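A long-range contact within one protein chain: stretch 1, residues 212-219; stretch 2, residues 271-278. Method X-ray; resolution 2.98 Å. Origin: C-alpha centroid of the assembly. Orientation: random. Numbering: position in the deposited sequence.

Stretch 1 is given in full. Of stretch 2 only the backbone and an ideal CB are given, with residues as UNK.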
# COMPACT_ATOMS: atom_id res chain seq x y z
N PRO A 212 13.37 5.68 -0.95
CA PRO A 212 12.00 5.97 -0.53
C PRO A 212 11.01 4.92 -1.02
O PRO A 212 11.03 4.51 -2.18
CB PRO A 212 11.72 7.34 -1.17
CG PRO A 212 13.06 7.96 -1.30
CD PRO A 212 14.01 6.83 -1.61
N LEU A 213 10.16 4.48 -0.10
CA LEU A 213 9.17 3.45 -0.38
C LEU A 213 7.74 3.91 -0.16
O LEU A 213 6.84 3.47 -0.89
CB LEU A 213 9.44 2.21 0.48
CG LEU A 213 8.64 0.94 0.17
CD1 LEU A 213 8.78 0.57 -1.29
CD2 LEU A 213 9.09 -0.20 1.06
N LEU A 214 7.50 4.78 0.82
CA LEU A 214 6.15 5.25 1.12
C LEU A 214 6.24 6.65 1.70
O LEU A 214 6.95 6.86 2.69
CB LEU A 214 5.45 4.30 2.10
CG LEU A 214 4.00 4.62 2.45
CD1 LEU A 214 3.12 4.52 1.21
CD2 LEU A 214 3.50 3.69 3.55
N VAL A 215 5.55 7.59 1.08
CA VAL A 215 5.38 8.93 1.65
C VAL A 215 3.91 9.10 2.01
O VAL A 215 3.02 8.53 1.37
CB VAL A 215 5.86 10.04 0.69
CG1 VAL A 215 4.79 10.38 -0.35
CG2 VAL A 215 6.25 11.29 1.47
N THR A 216 3.67 9.86 3.07
CA THR A 216 2.31 10.08 3.58
C THR A 216 2.20 11.53 4.02
O THR A 216 2.94 11.96 4.91
CB THR A 216 1.99 9.13 4.74
OG1 THR A 216 2.58 7.85 4.50
CG2 THR A 216 0.48 8.97 4.89
N ALA A 217 1.28 12.27 3.41
CA ALA A 217 1.11 13.68 3.72
C ALA A 217 0.34 13.83 5.03
O ALA A 217 -0.74 13.26 5.19
CB ALA A 217 0.39 14.39 2.58
N LEU A 218 0.91 14.60 5.96
CA LEU A 218 0.37 14.72 7.31
C LEU A 218 -0.31 16.04 7.59
O LEU A 218 -1.06 16.13 8.57
CB LEU A 218 1.49 14.53 8.34
CG LEU A 218 2.31 13.24 8.36
CD1 LEU A 218 2.97 13.08 9.72
CD2 LEU A 218 1.45 12.03 8.03
N GLY A 219 -0.08 17.06 6.78
CA GLY A 219 -0.55 18.39 7.06
C GLY A 219 0.32 19.41 6.37
O GLY A 219 1.14 19.08 5.51
N UNK A 271 15.79 -5.61 3.28
CA UNK A 271 14.78 -4.69 2.79
C UNK A 271 13.39 -5.23 3.12
O UNK A 271 13.21 -6.41 3.41
CB UNK A 271 14.93 -4.47 1.28
N UNK A 272 12.41 -4.33 3.07
CA UNK A 272 11.03 -4.64 3.40
C UNK A 272 10.14 -4.36 2.20
O UNK A 272 10.52 -3.64 1.27
CB UNK A 272 10.57 -3.84 4.62
N UNK A 273 8.94 -4.94 2.23
CA UNK A 273 8.02 -4.92 1.09
C UNK A 273 6.62 -4.66 1.65
O UNK A 273 6.33 -4.96 2.80
CB UNK A 273 8.07 -6.23 0.30
N UNK A 274 5.77 -4.07 0.81
CA UNK A 274 4.33 -3.97 1.07
C UNK A 274 4.06 -3.23 2.38
O UNK A 274 3.40 -3.74 3.29
CB UNK A 274 3.70 -5.36 1.11
N UNK A 275 4.57 -2.02 2.45
CA UNK A 275 4.43 -1.19 3.63
C UNK A 275 3.23 -0.28 3.45
O UNK A 275 3.03 0.32 2.39
CB UNK A 275 5.70 -0.38 3.89
N UNK A 276 2.43 -0.18 4.51
CA UNK A 276 1.23 0.64 4.51
C UNK A 276 1.13 1.32 5.86
O UNK A 276 1.63 0.81 6.86
CB UNK A 276 -0.02 -0.19 4.21
N UNK A 277 0.45 2.46 5.87
CA UNK A 277 0.28 3.24 7.09
C UNK A 277 -1.18 3.22 7.52
O UNK A 277 -2.10 3.31 6.70
CB UNK A 277 0.76 4.68 6.89
N UNK A 278 -1.38 3.11 8.82
CA UNK A 278 -2.68 3.00 9.45
C UNK A 278 -3.28 4.40 9.64
O UNK A 278 -2.61 5.42 9.48
CB UNK A 278 -2.57 2.27 10.79

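Stretch 1 is an extended strand, and the later part of stretch 2 runs nearly parallel to it, 11° apart in direction and 7.6 Å away at closest approach. No hydrogen bond links the two; leucine side chains of stretch 1 pack on both side chains and backbone of stretch 2.

Position 271 points its CA-to-CB bond sideways, and its CB has nothing of stretch 1 within 5.5 Å. The residue is S271, whose OG is hydrogen-bonded elsewhere in the structure.

Position 272 has extended backbone angles and also points sideways. Its ideal CB lies 5.3 Å from L213 CD2, so a longer apolar side chain could reach that methyl; a short one would not reach it. The residue is I272. With chi1 p, its CG1 comes to 4.1 Å from L213 CD2, and its backbone O to 3.7 Å from L213 CD2.

Position 273 points away, so stretch 1 leaves the choice open. It is V273, which makes no contact.

Position 274 also points away. Phi and psi of 59 and 57 are left-handed, a conformation that glycine, asparagine or aspartate adopts most readily. The chain turns a corner here. The residue is S274, and its OG is hydrogen-bonded elsewhere in the structure.

Position 275 points toward stretch 1, between two leucines. Its ideal CB is 4.4 Å from L213 CD2 and 4.6 Å from L214 CD2. The setting is apolar and already close, which suits a compact branched side chain; alanine would fit but fill less. The residue is V275. Its CG2 packs 3.5 Å from L213 CD2, and its CG1 lies 4.4 Å from L214 CD2.

Position 276 points away, as expected in a strand between two inward neighbours. Many side chains would do. It is S276; its CA, rather than its hydroxyl, meets stretch 1, 3.9 Å from L214 CD2.

Position 277 points toward stretch 1 again. The ideal CB is 4.4 Å from both T216 OG1 and L214 CD2, and L218 lies farther along the strand. A long side chain with an aliphatic stem could follow this line; lysine, arginine, methionine or glutamine are plausible. The residue is R277, with the first three chi angles t. Its CD passes 3.9 Å from T216 OG1. Beyond it, L218 CD2 covers one face of the guanidinium, 4.0 Å from R277 NH2.

Position 278 is out of reach, and stretch 1 gives no guidance. It is D278, whose carboxylate finds its partners outside this contact.

Stretch 2 (271-278) SIVSVSRD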
# COMPACT_ATOMS: atom_id res chain seq x y z
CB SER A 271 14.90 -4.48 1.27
OG SER A 271 16.16 -3.92 0.93
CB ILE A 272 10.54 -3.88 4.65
CG1 ILE A 272 10.34 -2.40 4.34
CG2 ILE A 272 11.50 -4.09 5.82
CD1 ILE A 272 9.96 -1.56 5.54
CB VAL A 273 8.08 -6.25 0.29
CG1 VAL A 273 6.93 -6.39 -0.70
CG2 VAL A 273 9.43 -6.41 -0.41
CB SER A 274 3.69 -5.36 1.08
OG SER A 274 2.35 -5.30 1.56
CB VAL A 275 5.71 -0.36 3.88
CG1 VAL A 275 5.70 0.25 5.28
CG2 VAL A 275 6.93 -1.22 3.66
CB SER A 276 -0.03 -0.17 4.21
OG SER A 276 -0.33 -1.05 5.29
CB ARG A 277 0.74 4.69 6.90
CG ARG A 277 0.85 5.41 8.23
CD ARG A 277 1.64 6.68 8.11
NE ARG A 277 1.41 7.62 9.18
CZ ARG A 277 0.28 8.27 9.41
NH1 ARG A 277 -0.76 8.15 8.60
NH2 ARG A 277 0.21 9.09 10.43
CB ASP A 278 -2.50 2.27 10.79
CG ASP A 278 -3.75 2.20 11.61
OD1 ASP A 278 -4.49 1.21 11.48
OD2 ASP A 278 -3.99 3.14 12.40
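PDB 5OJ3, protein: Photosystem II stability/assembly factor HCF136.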